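Local coordinates for uncharacterized protein SPOA0173 (Silicibacter pomeroyi, PDB 3EYT) that is of unknown function but, as a thioredoxin-like member of the AhpC/TSA family, probably acts as an oxidoreductase with antioxidant activity, at residues P7-Q12 against P107-A112; I48-K53 against V138-L143; V63-L68 against I92-G97; Q114-P119 against H133-V138; L121-K126 against A145-L150. All blocks are in the same frame, centred on the assembly; numbering follows the deposited sequence. Where two conformers were deposited one is given.

Contact 1 of 5, residues P7-Q12 against P107-A112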
# COMPACT_ATOMS: atom_id res chain seq x y z
N PRO C 7 24.89 9.11 -8.52
CA PRO C 7 23.66 9.85 -8.89
C PRO C 7 22.96 10.48 -7.67
O PRO C 7 23.01 9.91 -6.58
CB PRO C 7 22.76 8.75 -9.47
CG PRO C 7 23.77 7.75 -10.08
CD PRO C 7 24.91 7.75 -9.08
N GLU C 8 22.33 11.63 -7.87
CA GLU C 8 21.54 12.28 -6.83
C GLU C 8 20.39 11.34 -6.36
O GLU C 8 19.79 10.66 -7.18
CB GLU C 8 21.02 13.65 -7.34
CG GLU C 8 22.15 14.71 -7.51
CD GLU C 8 21.69 16.07 -8.08
OE1 GLU C 8 20.57 16.20 -8.61
OE2 GLU C 8 22.48 17.04 -8.02
N LEU C 9 20.14 11.27 -5.05
CA LEU C 9 19.06 10.44 -4.50
C LEU C 9 17.72 10.95 -5.03
O LEU C 9 17.50 12.17 -5.10
CB LEU C 9 19.08 10.50 -2.97
CG LEU C 9 20.37 10.04 -2.28
CD1 LEU C 9 20.24 10.14 -0.73
CD2 LEU C 9 20.75 8.63 -2.69
N GLN C 10 16.88 10.04 -5.47
CA GLN C 10 15.51 10.42 -5.84
C GLN C 10 14.57 9.76 -4.85
O GLN C 10 14.30 8.56 -4.93
CB GLN C 10 15.19 10.02 -7.29
CG GLN C 10 16.20 10.59 -8.35
CD GLN C 10 15.89 10.04 -9.75
OE1 GLN C 10 14.84 10.32 -10.32
NE2 GLN C 10 16.79 9.24 -10.27
N ILE C 11 14.11 10.55 -3.90
CA ILE C 11 13.42 10.07 -2.72
C ILE C 11 12.00 10.63 -2.73
O ILE C 11 11.78 11.77 -3.16
CB ILE C 11 14.12 10.61 -1.42
CG1 ILE C 11 15.59 10.15 -1.35
CG2 ILE C 11 13.37 10.20 -0.16
CD1 ILE C 11 15.74 8.62 -1.52
N GLN C 12 11.05 9.80 -2.29
CA GLN C 12 9.64 10.17 -2.22
C GLN C 12 9.29 10.77 -0.83
O GLN C 12 8.51 11.75 -0.71
CB GLN C 12 8.81 8.93 -2.48
CG GLN C 12 7.31 9.16 -2.47
CD GLN C 12 6.63 8.12 -1.60
OE1 GLN C 12 6.28 7.00 -2.04
NE2 GLN C 12 6.46 8.47 -0.35
N PRO C 107 12.63 0.89 -8.50
CA PRO C 107 12.50 2.31 -8.22
C PRO C 107 13.69 3.13 -8.78
O PRO C 107 14.68 2.54 -9.22
CB PRO C 107 12.39 2.38 -6.71
CG PRO C 107 13.17 1.15 -6.21
CD PRO C 107 12.99 0.10 -7.29
N ARG C 108 13.60 4.46 -8.73
CA ARG C 108 14.47 5.31 -9.57
C ARG C 108 15.94 5.33 -9.12
O ARG C 108 16.85 5.25 -9.97
CB ARG C 108 13.94 6.75 -9.67
CG ARG C 108 12.55 6.81 -10.29
CD ARG C 108 12.16 8.19 -10.75
NE ARG C 108 13.14 8.76 -11.67
CZ ARG C 108 13.04 8.70 -13.00
NH1 ARG C 108 12.01 8.11 -13.59
NH2 ARG C 108 13.99 9.25 -13.74
N THR C 109 16.17 5.47 -7.82
CA THR C 109 17.56 5.54 -7.32
C THR C 109 18.25 4.18 -7.47
O THR C 109 19.42 4.07 -7.90
CB THR C 109 17.60 6.00 -5.85
OG1 THR C 109 16.78 7.16 -5.72
CG2 THR C 109 19.02 6.30 -5.38
N MSE C 110 17.50 3.13 -7.15
CA MSE C 110 18.01 1.79 -7.37
C MSE C 110 18.48 1.55 -8.82
O MSE C 110 19.57 1.01 -9.02
CB MSE C 110 16.93 0.74 -7.04
CG MSE C 110 17.51 -0.67 -6.98
SE MSE C 110 16.17 -2.04 -6.63
CE MSE C 110 17.37 -3.57 -6.72
N ALA C 111 17.65 1.94 -9.79
CA ALA C 111 18.02 1.83 -11.21
C ALA C 111 19.20 2.72 -11.55
O ALA C 111 20.10 2.28 -12.24
CB ALA C 111 16.82 2.13 -12.13
N ALA C 112 19.20 3.97 -11.08
CA ALA C 112 20.31 4.89 -11.33
C ALA C 112 21.65 4.31 -10.86
O ALA C 112 22.68 4.52 -11.51
CB ALA C 112 20.07 6.26 -10.63
O HOH W 1 16.82 8.71 -13.05
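Gln10 and Arg108 meet at the protein surface with their polar ends turned steeply against each other, the amide and guanidinium planes lying 63° apart. Arg108 NE donates to Gln10 OE1 at 2.7 Å; the oxygen stays close to the guanidinium plane, whereas the donor is tilted well off the plane of the amide. The other branch of the amide is held as well, since a water accepts from Gln10 NE2 at 2.8 Å and, weakly, from Arg108 NH2. Segment 107-112 comprises the short helix 108-112, with Pro107 at its N-cap, and it is fastened here to the extended chain that runs into strand 11-15, an outermost strand of the thioredoxin-like sheet. Gln10 N donates to Thr109 OG1 at 2.9 Å, the hydroxyl lying anti to its own carbonyl carbon (chi1 -49°), while Thr109 CG2 packs on Leu9 CD2 at 4.0 Å. An alanine at Gln10 would probably leave Arg108 NE without this acceptor and the guanidinium freer to turn. Further along, Pro7 CB rests on Ala112 CB at 3.8 Å. Asp99 accepts from the backbone N of Thr109 and of Met110, and Arg108 also packs on Gln13 of the second subunit.

Contact 2 of 5, residues I48-K53 against V138-L143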
# COMPACT_ATOMS: atom_id res chain seq x y z
N ILE C 48 20.61 -4.61 7.45
CA ILE C 48 20.23 -3.62 8.45
C ILE C 48 21.13 -3.74 9.72
O ILE C 48 21.66 -2.74 10.17
CB ILE C 48 18.71 -3.71 8.73
CG1 ILE C 48 17.93 -3.03 7.58
CG2 ILE C 48 18.36 -3.00 10.02
CD1 ILE C 48 16.50 -3.47 7.52
N PRO C 49 21.34 -4.96 10.26
CA PRO C 49 22.27 -4.99 11.41
C PRO C 49 23.65 -4.47 11.06
O PRO C 49 24.28 -3.84 11.89
CB PRO C 49 22.32 -6.48 11.79
CG PRO C 49 20.96 -6.99 11.36
CD PRO C 49 20.71 -6.27 10.03
N LEU C 50 24.11 -4.69 9.82
CA LEU C 50 25.41 -4.12 9.41
C LEU C 50 25.38 -2.58 9.42
O LEU C 50 26.30 -1.95 9.92
CB LEU C 50 25.84 -4.64 8.04
CG LEU C 50 27.11 -4.03 7.44
CD1 LEU C 50 28.34 -4.30 8.33
CD2 LEU C 50 27.34 -4.53 6.00
N ALA C 51 24.32 -1.98 8.87
CA ALA C 51 24.20 -0.53 8.84
C ALA C 51 24.21 0.05 10.27
O ALA C 51 24.84 1.08 10.51
CB ALA C 51 22.95 -0.09 8.08
N GLN C 52 23.55 -0.63 11.20
CA GLN C 52 23.53 -0.19 12.59
C GLN C 52 24.90 -0.28 13.28
O GLN C 52 25.20 0.53 14.15
CB GLN C 52 22.47 -0.95 13.36
CG GLN C 52 21.07 -0.66 12.86
CD GLN C 52 20.01 -1.35 13.67
OE1 GLN C 52 19.98 -2.57 13.74
NE2 GLN C 52 19.13 -0.59 14.25
N LYS C 53 25.70 -1.28 12.89
CA LYS C 53 27.08 -1.42 13.39
C LYS C 53 27.95 -0.30 12.89
O LYS C 53 28.70 0.29 13.67
CB LYS C 53 27.68 -2.77 12.96
CG LYS C 53 27.16 -3.93 13.78
CD LYS C 53 27.57 -5.25 13.18
CE LYS C 53 27.14 -6.38 14.09
NZ LYS C 53 27.30 -7.71 13.42
N VAL C 138 28.75 -8.81 3.39
CA VAL C 138 29.90 -7.90 3.39
C VAL C 138 30.82 -8.19 4.58
O VAL C 138 30.35 -8.26 5.73
CB VAL C 138 29.49 -6.42 3.43
CG1 VAL C 138 30.68 -5.55 3.06
CG2 VAL C 138 28.35 -6.15 2.45
N SER C 139 32.11 -8.35 4.29
CA SER C 139 33.13 -8.47 5.32
C SER C 139 33.22 -7.17 6.11
O SER C 139 33.54 -6.12 5.55
CB SER C 139 34.48 -8.75 4.68
OG SER C 139 35.52 -8.43 5.59
N GLU C 140 32.93 -7.25 7.41
CA GLU C 140 33.10 -6.11 8.30
C GLU C 140 34.55 -5.59 8.37
O GLU C 140 34.76 -4.37 8.41
CB GLU C 140 32.59 -6.45 9.70
CG GLU C 140 31.10 -6.28 9.79
CD GLU C 140 30.54 -6.86 11.06
OE1 GLU C 140 31.17 -6.68 12.13
OE2 GLU C 140 29.46 -7.52 10.99
N LEU C 141 35.53 -6.49 8.39
CA LEU C 141 36.94 -6.06 8.32
C LEU C 141 37.21 -5.26 7.05
O LEU C 141 37.87 -4.20 7.09
CB LEU C 141 37.92 -7.24 8.40
CG LEU C 141 38.18 -7.81 9.81
CD1 LEU C 141 38.87 -9.13 9.72
CD2 LEU C 141 39.00 -6.81 10.65
N LEU C 142 36.71 -5.73 5.92
CA LEU C 142 37.06 -5.04 4.66
C LEU C 142 36.28 -3.75 4.50
O LEU C 142 36.82 -2.76 3.99
CB LEU C 142 36.96 -5.95 3.43
CG LEU C 142 37.99 -7.10 3.45
CD1 LEU C 142 37.57 -8.29 2.57
CD2 LEU C 142 39.44 -6.66 3.15
N LEU C 143 35.02 -3.73 4.96
CA LEU C 143 34.23 -2.49 4.95
C LEU C 143 34.81 -1.41 5.86
O LEU C 143 34.85 -0.22 5.49
CB LEU C 143 32.76 -2.76 5.33
CG LEU C 143 31.84 -1.53 5.33
CD1 LEU C 143 31.75 -0.92 3.91
CD2 LEU C 143 30.42 -1.85 5.87
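Leu50 reaches across from helix 41-57 and divides its two methyl groups among three partners. CD1 touches Glu140 CG at 3.7 Å, the two side chains sliding past each other in opposite directions, so that the methylene part of a charged residue serves as apolar surface. The same methyl meets Leu143 CD2 at 4.0 Å, and here the two leucines approach tip to tip. CD2 turns to Val138, lying 3.8 Å from its CB, with the side chains crossing at about a right angle. In both leucines CG stands anti to the backbone N, beside the carbonyl carbon (chi1 175° for Leu50), and both CB atoms point toward the opposing segment.

Outside this apolar patch runs a salt bridge. The extended chain of Lys53 crosses that of Glu140 nearly perpendicularly, and NZ donates to Glu140 OE2 at 3.3 Å on the syn side of the carboxylate, 25° out of its plane. The bond is long and both residues are exposed, so the bridge is likely to be a modest one. Glu140 is positioned by the helix start: Ser139 holds the N-cap, and its OG accepts from Leu142 N at 3.0 Å. A carboxylate in this first turn would also be favoured by the helix dipole.

Helices 41-57 and 140-151 lie side by side on one face of the sheet, where Leu50 and Leu143 both rest on Leu121 of strand 120-124 and Leu143 extends to Leu123, while Ile48 and Ala51 face strand 30-36.

Contact 3 of 5, residues V63-L68 against I92-G97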
# COMPACT_ATOMS: atom_id res chain seq x y z
N VAL C 63 30.87 10.33 9.41
CA VAL C 63 30.23 9.31 8.58
C VAL C 63 28.71 9.47 8.69
O VAL C 63 28.14 9.48 9.80
CB VAL C 63 30.65 7.88 8.99
CG1 VAL C 63 29.88 6.80 8.16
CG2 VAL C 63 32.16 7.72 8.85
N ALA C 64 28.06 9.65 7.55
CA ALA C 64 26.59 9.59 7.50
C ALA C 64 26.16 8.19 7.10
O ALA C 64 26.73 7.59 6.17
CB ALA C 64 26.03 10.64 6.50
N VAL C 65 25.15 7.66 7.79
CA VAL C 65 24.58 6.37 7.45
C VAL C 65 23.10 6.61 7.11
O VAL C 65 22.36 7.18 7.91
CB VAL C 65 24.68 5.34 8.62
CG1 VAL C 65 23.97 4.00 8.25
CG2 VAL C 65 26.13 5.07 8.98
N LEU C 66 22.71 6.17 5.92
CA LEU C 66 21.36 6.39 5.37
C LEU C 66 20.80 5.04 4.99
O LEU C 66 21.53 4.21 4.48
CB LEU C 66 21.42 7.20 4.07
CG LEU C 66 22.15 8.53 4.12
CD1 LEU C 66 21.98 9.25 2.81
CD2 LEU C 66 21.65 9.38 5.33
N GLY C 67 19.49 4.85 5.20
CA GLY C 67 18.79 3.68 4.65
C GLY C 67 18.09 4.11 3.36
O GLY C 67 17.60 5.24 3.26
N LEU C 68 18.01 3.23 2.38
CA LEU C 68 17.24 3.51 1.18
C LEU C 68 16.29 2.33 0.95
O LEU C 68 16.73 1.21 0.68
CB LEU C 68 18.19 3.73 -0.00
CG LEU C 68 17.51 3.97 -1.34
CD1 LEU C 68 16.86 5.36 -1.33
CD2 LEU C 68 18.48 3.84 -2.54
N ILE C 92 15.27 1.17 14.14
CA ILE C 92 16.15 1.78 13.18
C ILE C 92 15.94 3.28 13.28
O ILE C 92 14.85 3.78 12.98
CB ILE C 92 15.80 1.27 11.79
CG1 ILE C 92 16.03 -0.25 11.76
CG2 ILE C 92 16.59 2.06 10.71
CD1 ILE C 92 15.22 -0.98 10.67
N LYS C 93 16.97 3.99 13.73
CA LYS C 93 16.83 5.38 14.08
C LYS C 93 17.51 6.31 13.08
O LYS C 93 17.30 7.53 13.12
CB LYS C 93 17.42 5.66 15.49
CG LYS C 93 16.95 4.80 16.67
CD LYS C 93 15.45 4.81 16.85
CE LYS C 93 15.06 4.02 18.12
NZ LYS C 93 15.68 4.57 19.39
N PHE C 94 18.35 5.77 12.20
CA PHE C 94 19.01 6.63 11.18
C PHE C 94 18.05 6.97 10.01
O PHE C 94 17.02 6.31 9.84
CB PHE C 94 20.33 6.03 10.71
CG PHE C 94 20.21 4.65 10.15
CD1 PHE C 94 19.64 4.44 8.89
CD2 PHE C 94 20.69 3.56 10.88
CE1 PHE C 94 19.52 3.13 8.38
CE2 PHE C 94 20.60 2.27 10.38
CZ PHE C 94 20.01 2.04 9.13
N PRO C 95 18.38 8.01 9.22
CA PRO C 95 17.44 8.46 8.20
C PRO C 95 17.21 7.37 7.17
O PRO C 95 18.14 6.66 6.74
CB PRO C 95 18.14 9.67 7.57
CG PRO C 95 19.06 10.18 8.68
CD PRO C 95 19.56 8.91 9.32
N VAL C 96 15.96 7.20 6.81
CA VAL C 96 15.60 6.22 5.80
C VAL C 96 14.74 6.87 4.73
O VAL C 96 13.69 7.46 5.03
CB VAL C 96 14.87 5.02 6.41
CG1 VAL C 96 14.46 3.98 5.35
CG2 VAL C 96 15.72 4.40 7.53
N GLY C 97 15.18 6.74 3.47
CA GLY C 97 14.47 7.39 2.34
C GLY C 97 13.71 6.35 1.54
O GLY C 97 14.26 5.29 1.27
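Gly67 forms both backbone hydrogen bonds that join these two strands. Its N donates to Pro95 O at 2.7 Å, almost perfectly straight at 178°, and its O accepts from Gly97 N at 2.9 Å. Gly67 thus pairs in parallel with Val96, the bonds straddling that residue, and Leu68 pairs with Gly97. A CA-H...O contact from Val96 CA, 3.4 Å from Gly67 O, adds to the same acceptor.

The absence of a side chain at Gly67 matters for the packing, because a CB there would press on Val96 CG2 and Phe94 CE1. The Phe94 ring packs on the side to which a CB of Gly67 would point. Its CG lies between the backbone N and the carbonyl carbon (chi1 57°), and Val65 CG1 sits over the centre of one ring face in a CH-pi contact, 4.2 Å from the centroid. Ile92 CG2 lies over the opposite face, offset toward the rim. An alanine in place of Phe94 would probably open a gap between Val65 and Ile92 and take from Ala51 the ring it packs on. Leu66 CD2 touches Pro95 CB at 4.2 Å.

The pairing closes a beta-alpha-beta unit of strand 63-69, helix 80-89 and strand 96-99. Strand 30-36 flanks 63-69 on its other edge, and helix 41-57 lies against Val65 and Phe94.

Contact 4 of 5, residues Q114-P119 against H133-V138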
# COMPACT_ATOMS: atom_id res chain seq x y z
N GLN C 114 22.32 1.08 -10.67
CA GLN C 114 22.48 -0.24 -11.29
C GLN C 114 22.61 -1.33 -10.20
O GLN C 114 23.44 -2.23 -10.29
CB GLN C 114 23.71 -0.22 -12.23
CG GLN C 114 23.64 0.95 -13.22
CD GLN C 114 24.88 1.06 -14.11
OE1 GLN C 114 25.92 1.52 -13.69
NE2 GLN C 114 24.74 0.62 -15.33
N MSE C 115 21.77 -1.25 -9.16
CA MSE C 115 21.86 -2.24 -8.08
C MSE C 115 21.34 -3.57 -8.56
O MSE C 115 20.46 -3.64 -9.42
CB MSE C 115 21.12 -1.76 -6.83
CG MSE C 115 21.64 -0.42 -6.38
SE MSE C 115 20.67 0.02 -4.70
CE MSE C 115 21.21 1.90 -4.51
N ARG C 116 21.91 -4.64 -8.02
CA ARG C 116 21.56 -6.00 -8.44
C ARG C 116 20.45 -6.59 -7.58
O ARG C 116 19.89 -7.63 -7.91
CB ARG C 116 22.79 -6.91 -8.35
CG ARG C 116 23.93 -6.49 -9.27
CD ARG C 116 25.09 -7.47 -9.16
NE ARG C 116 24.81 -8.72 -9.87
CZ ARG C 116 24.91 -8.89 -11.20
NH1 ARG C 116 25.30 -7.90 -11.99
NH2 ARG C 116 24.62 -10.08 -11.73
N GLY C 117 20.14 -5.94 -6.46
CA GLY C 117 19.13 -6.51 -5.56
C GLY C 117 19.39 -5.90 -4.21
O GLY C 117 20.11 -4.87 -4.11
N THR C 118 18.81 -6.50 -3.16
CA THR C 118 19.01 -6.04 -1.78
C THR C 118 19.43 -7.26 -0.95
O THR C 118 19.04 -8.38 -1.28
CB THR C 118 17.67 -5.45 -1.19
OG1 THR C 118 16.66 -6.46 -1.20
CG2 THR C 118 17.17 -4.29 -2.01
N PRO C 119 20.22 -7.06 0.12
CA PRO C 119 20.75 -5.74 0.48
C PRO C 119 21.94 -5.33 -0.38
O PRO C 119 22.71 -6.18 -0.85
CB PRO C 119 21.17 -5.91 1.96
CG PRO C 119 21.66 -7.36 2.03
CD PRO C 119 20.68 -8.13 1.04
N HIS C 133 30.43 -0.64 -3.92
CA HIS C 133 29.05 -1.03 -4.16
C HIS C 133 29.00 -2.54 -3.94
O HIS C 133 29.42 -3.32 -4.79
CB HIS C 133 28.66 -0.63 -5.58
CG HIS C 133 27.24 -0.97 -5.95
ND1 HIS C 133 26.68 -0.57 -7.14
CD2 HIS C 133 26.28 -1.67 -5.30
CE1 HIS C 133 25.43 -1.01 -7.21
NE2 HIS C 133 25.16 -1.68 -6.11
N HIS C 134 28.51 -2.94 -2.76
CA HIS C 134 28.49 -4.34 -2.34
C HIS C 134 27.10 -4.89 -2.37
O HIS C 134 26.19 -4.26 -1.85
CB HIS C 134 29.01 -4.49 -0.92
CG HIS C 134 30.41 -3.99 -0.74
ND1 HIS C 134 31.50 -4.61 -1.30
CD2 HIS C 134 30.90 -2.93 -0.05
CE1 HIS C 134 32.60 -3.96 -0.97
NE2 HIS C 134 32.26 -2.94 -0.20
N PHE C 135 26.94 -6.08 -2.93
CA PHE C 135 25.66 -6.73 -3.02
C PHE C 135 25.69 -7.96 -2.12
O PHE C 135 26.57 -8.80 -2.26
CB PHE C 135 25.37 -7.13 -4.48
CG PHE C 135 24.16 -8.00 -4.63
CD1 PHE C 135 22.97 -7.66 -4.00
CD2 PHE C 135 24.20 -9.15 -5.42
CE1 PHE C 135 21.82 -8.46 -4.11
CE2 PHE C 135 23.05 -9.96 -5.58
CZ PHE C 135 21.85 -9.61 -4.90
N GLY C 136 24.76 -8.08 -1.17
CA GLY C 136 24.74 -9.25 -0.29
C GLY C 136 25.70 -9.17 0.90
O GLY C 136 25.80 -8.12 1.56
N ASP C 137 26.39 -10.27 1.19
CA ASP C 137 27.19 -10.38 2.41
C ASP C 137 28.42 -9.50 2.31
O ASP C 137 29.03 -9.42 1.25
CB ASP C 137 27.60 -11.83 2.67
CG ASP C 137 26.47 -12.66 3.28
OD1 ASP C 137 25.51 -12.05 3.83
OD2 ASP C 137 26.54 -13.91 3.22
N VAL C 138 28.75 -8.81 3.39
CA VAL C 138 29.90 -7.90 3.39
C VAL C 138 30.82 -8.19 4.58
O VAL C 138 30.35 -8.26 5.73
CB VAL C 138 29.49 -6.42 3.43
CG1 VAL C 138 30.68 -5.55 3.06
CG2 VAL C 138 28.35 -6.15 2.45
O HOH W 2 23.81 -4.11 -6.04
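Phe135 lies against the turn that contains Arg116 and Gly117. Its CG is anti to the backbone N (chi1 172°), beside the carbonyl carbon, and from there the ring offers one face to Arg116 CB, a CH-pi contact 4.0 Å from the centroid. The Arg116 chain then bends at chi3 (76°), and its guanidinium is inclined 59° to the ring instead of stacking on it. Thr118 N comes to the ring edge. Gly117 is a glycine for two reasons: a CB would lie tight against Phe135 CE1, and the backbone angles alone would jam it against the carbonyl O of Arg116. Met115, modelled as selenomethionine, crosses His133 at about a right angle, its CG 3.7 Å from His133 NE2. A water joins His133 NE2 to Arg116 N, 2.8 Å from each. Gly136 N donates to Pro119 O at 2.8 Å, tying the exit of strand 129-135 to the entry of its antiparallel neighbour 120-124. The peptide before Pro119 is cis, a hallmark of the thioredoxin fold, where this proline stands beside the redox motif. Accordingly, Thr118 and Pro119 touch Cys43, and Thr118 also touches Cys40, in a possible CxxC at the start of helix 41-57. The loop thus bridges helix 108-112 and strand 120-124.

Contact 5 of 5, residues L121-K126 against A145-L150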
# COMPACT_ATOMS: atom_id res chain seq x y z
N LEU C 121 25.12 -2.33 -0.27
CA LEU C 121 25.75 -1.31 0.53
C LEU C 121 26.60 -0.45 -0.40
O LEU C 121 27.43 -0.99 -1.16
CB LEU C 121 26.55 -1.95 1.68
CG LEU C 121 26.96 -0.92 2.78
CD1 LEU C 121 27.04 -1.50 4.13
CD2 LEU C 121 28.27 -0.26 2.42
N LEU C 122 26.36 0.86 -0.38
CA LEU C 122 27.08 1.79 -1.25
C LEU C 122 27.91 2.72 -0.39
O LEU C 122 27.44 3.17 0.67
CB LEU C 122 26.12 2.63 -2.09
CG LEU C 122 25.05 2.05 -3.05
CD1 LEU C 122 25.68 1.59 -4.32
CD2 LEU C 122 24.16 0.97 -2.46
N LEU C 123 29.12 3.02 -0.84
CA LEU C 123 30.03 3.93 -0.16
C LEU C 123 30.41 5.07 -1.07
O LEU C 123 30.97 4.85 -2.16
CB LEU C 123 31.35 3.25 0.24
CG LEU C 123 31.56 2.42 1.49
CD1 LEU C 123 33.08 2.43 1.77
CD2 LEU C 123 30.78 2.94 2.70
N ILE C 124 30.13 6.28 -0.59
CA ILE C 124 30.38 7.51 -1.31
C ILE C 124 31.45 8.32 -0.56
O ILE C 124 31.34 8.55 0.65
CB ILE C 124 29.09 8.33 -1.48
CG1 ILE C 124 28.09 7.55 -2.37
CG2 ILE C 124 29.35 9.73 -2.08
CD1 ILE C 124 26.68 8.10 -2.28
N ASP C 125 32.46 8.75 -1.30
CA ASP C 125 33.58 9.46 -0.68
C ASP C 125 33.22 10.90 -0.34
O ASP C 125 32.16 11.37 -0.69
CB ASP C 125 34.86 9.33 -1.53
CG ASP C 125 34.80 10.09 -2.86
OD1 ASP C 125 33.95 10.99 -3.06
OD2 ASP C 125 35.67 9.79 -3.71
N LYS C 126 34.13 11.61 0.35
CA LYS C 126 33.91 13.03 0.74
C LYS C 126 33.64 13.96 -0.44
O LYS C 126 33.09 15.05 -0.27
CB LYS C 126 35.15 13.55 1.48
CG LYS C 126 35.48 12.80 2.71
CD LYS C 126 36.57 13.55 3.45
CE LYS C 126 37.09 12.66 4.52
NZ LYS C 126 38.21 13.29 5.25
N ALA C 145 37.93 -1.15 6.67
CA ALA C 145 39.12 -0.72 5.94
C ALA C 145 38.75 0.31 4.83
O ALA C 145 39.40 1.37 4.69
CB ALA C 145 39.87 -1.92 5.35
N GLU C 146 37.70 0.03 4.06
CA GLU C 146 37.29 0.96 3.00
C GLU C 146 36.83 2.30 3.56
O GLU C 146 37.21 3.36 3.00
CB GLU C 146 36.17 0.39 2.10
CG GLU C 146 36.48 -0.95 1.44
CD GLU C 146 35.25 -1.54 0.72
OE1 GLU C 146 34.09 -1.36 1.19
OE2 GLU C 146 35.46 -2.20 -0.31
N ILE C 147 36.07 2.27 4.66
CA ILE C 147 35.62 3.52 5.30
C ILE C 147 36.81 4.36 5.82
O ILE C 147 36.86 5.59 5.62
CB ILE C 147 34.57 3.23 6.41
CG1 ILE C 147 33.24 2.76 5.81
CG2 ILE C 147 34.30 4.46 7.28
CD1 ILE C 147 32.31 2.09 6.86
N ALA C 148 37.77 3.70 6.44
CA ALA C 148 39.00 4.39 6.89
C ALA C 148 39.77 5.02 5.74
O ALA C 148 40.26 6.13 5.87
CB ALA C 148 39.90 3.44 7.66
N THR C 149 39.88 4.32 4.63
CA THR C 149 40.59 4.84 3.46
C THR C 149 39.95 6.15 2.98
O THR C 149 40.66 7.14 2.71
CB THR C 149 40.63 3.80 2.32
OG1 THR C 149 41.28 2.62 2.79
CG2 THR C 149 41.36 4.36 1.05
N LEU C 150 38.63 6.14 2.91
CA LEU C 150 37.84 7.30 2.50
C LEU C 150 37.93 8.43 3.52
O LEU C 150 38.05 9.62 3.15
CB LEU C 150 36.38 6.88 2.25
CG LEU C 150 36.15 5.88 1.11
CD1 LEU C 150 34.65 5.71 0.81
CD2 LEU C 150 36.87 6.37 -0.14
O HOH W 3 36.85 10.49 1.00
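Glu146 and Asp125, which carry the flat carboxylates here, meet the opposing segment chiefly through their methylene stems. Glu146 CB lies 3.7 Å from Leu123 CD1, and its OE1 passes near that same methyl while bonding to His134 NE2. Asp125 CB touches Leu150 CD2 at 3.8 Å. Its CG sits between the backbone N and the carbonyl carbon (chi1 69°), and the carboxylate leads away from the helix to its own partners: OD1 accepts from Asp129 N and OD2 forms a salt bridge with Arg131.

Leu123 is the main apolar residue of the strand. Besides Glu146, its CD1 meets Leu150 CD1 at 3.8 Å, and its CD2 touches Ile147 CG1 at 4.0 Å, the latter two side chains crossing at about a right angle. One leucine thus spans a full helical turn, from Glu146 to Leu150. The segment axes run only 18° from parallel at 9.8 Å, the close alignment expected of a helix packed on a sheet in an alpha/beta fold. Strand 120-124 forms the floor, and Val32 and Val30 of strand 30-36 extend it beneath Leu123 and Leu150.

At the far end a water accepts from Lys126 N at 3.0 Å and donates to Leu150 O at 2.6 Å. The extended Lys126 chain passes this carbonyl with CE and gives NZ to Leu151 O and Glu153 O. No direct hydrogen bond joins the two segments, so their cohesion rests on aliphatic packing, with the polar ends bonded to residues outside the two segments and a single water linking the backbones.

In the fold
Contacts 1, 3, 4 and 5 all reach one mixed sheet, and contact 2 rests on it through Leu121. Contacts 1 and 2 lie on opposite sides of the chain's centre, about 23 Å apart between centres, and contact 3 bridges them: Leu68 CD1 packs on Ile11 CD1 at 3.5 Å, and Phe94 CZ on Ala51 CB at 3.8 Å. Contacts 2 and 5 share helix 140-151, their centres about 12 Å apart. Contact 4 meets contact 5 by a probable hydrogen bond between His134 O and Leu121 N, 2.7 Å apart, and contact 1 through another between Met115 N and Met110 O, 3.2 Å apart. Contact 4 also borders the possible redox site, a CxxC pattern at Cys40 and Cys43.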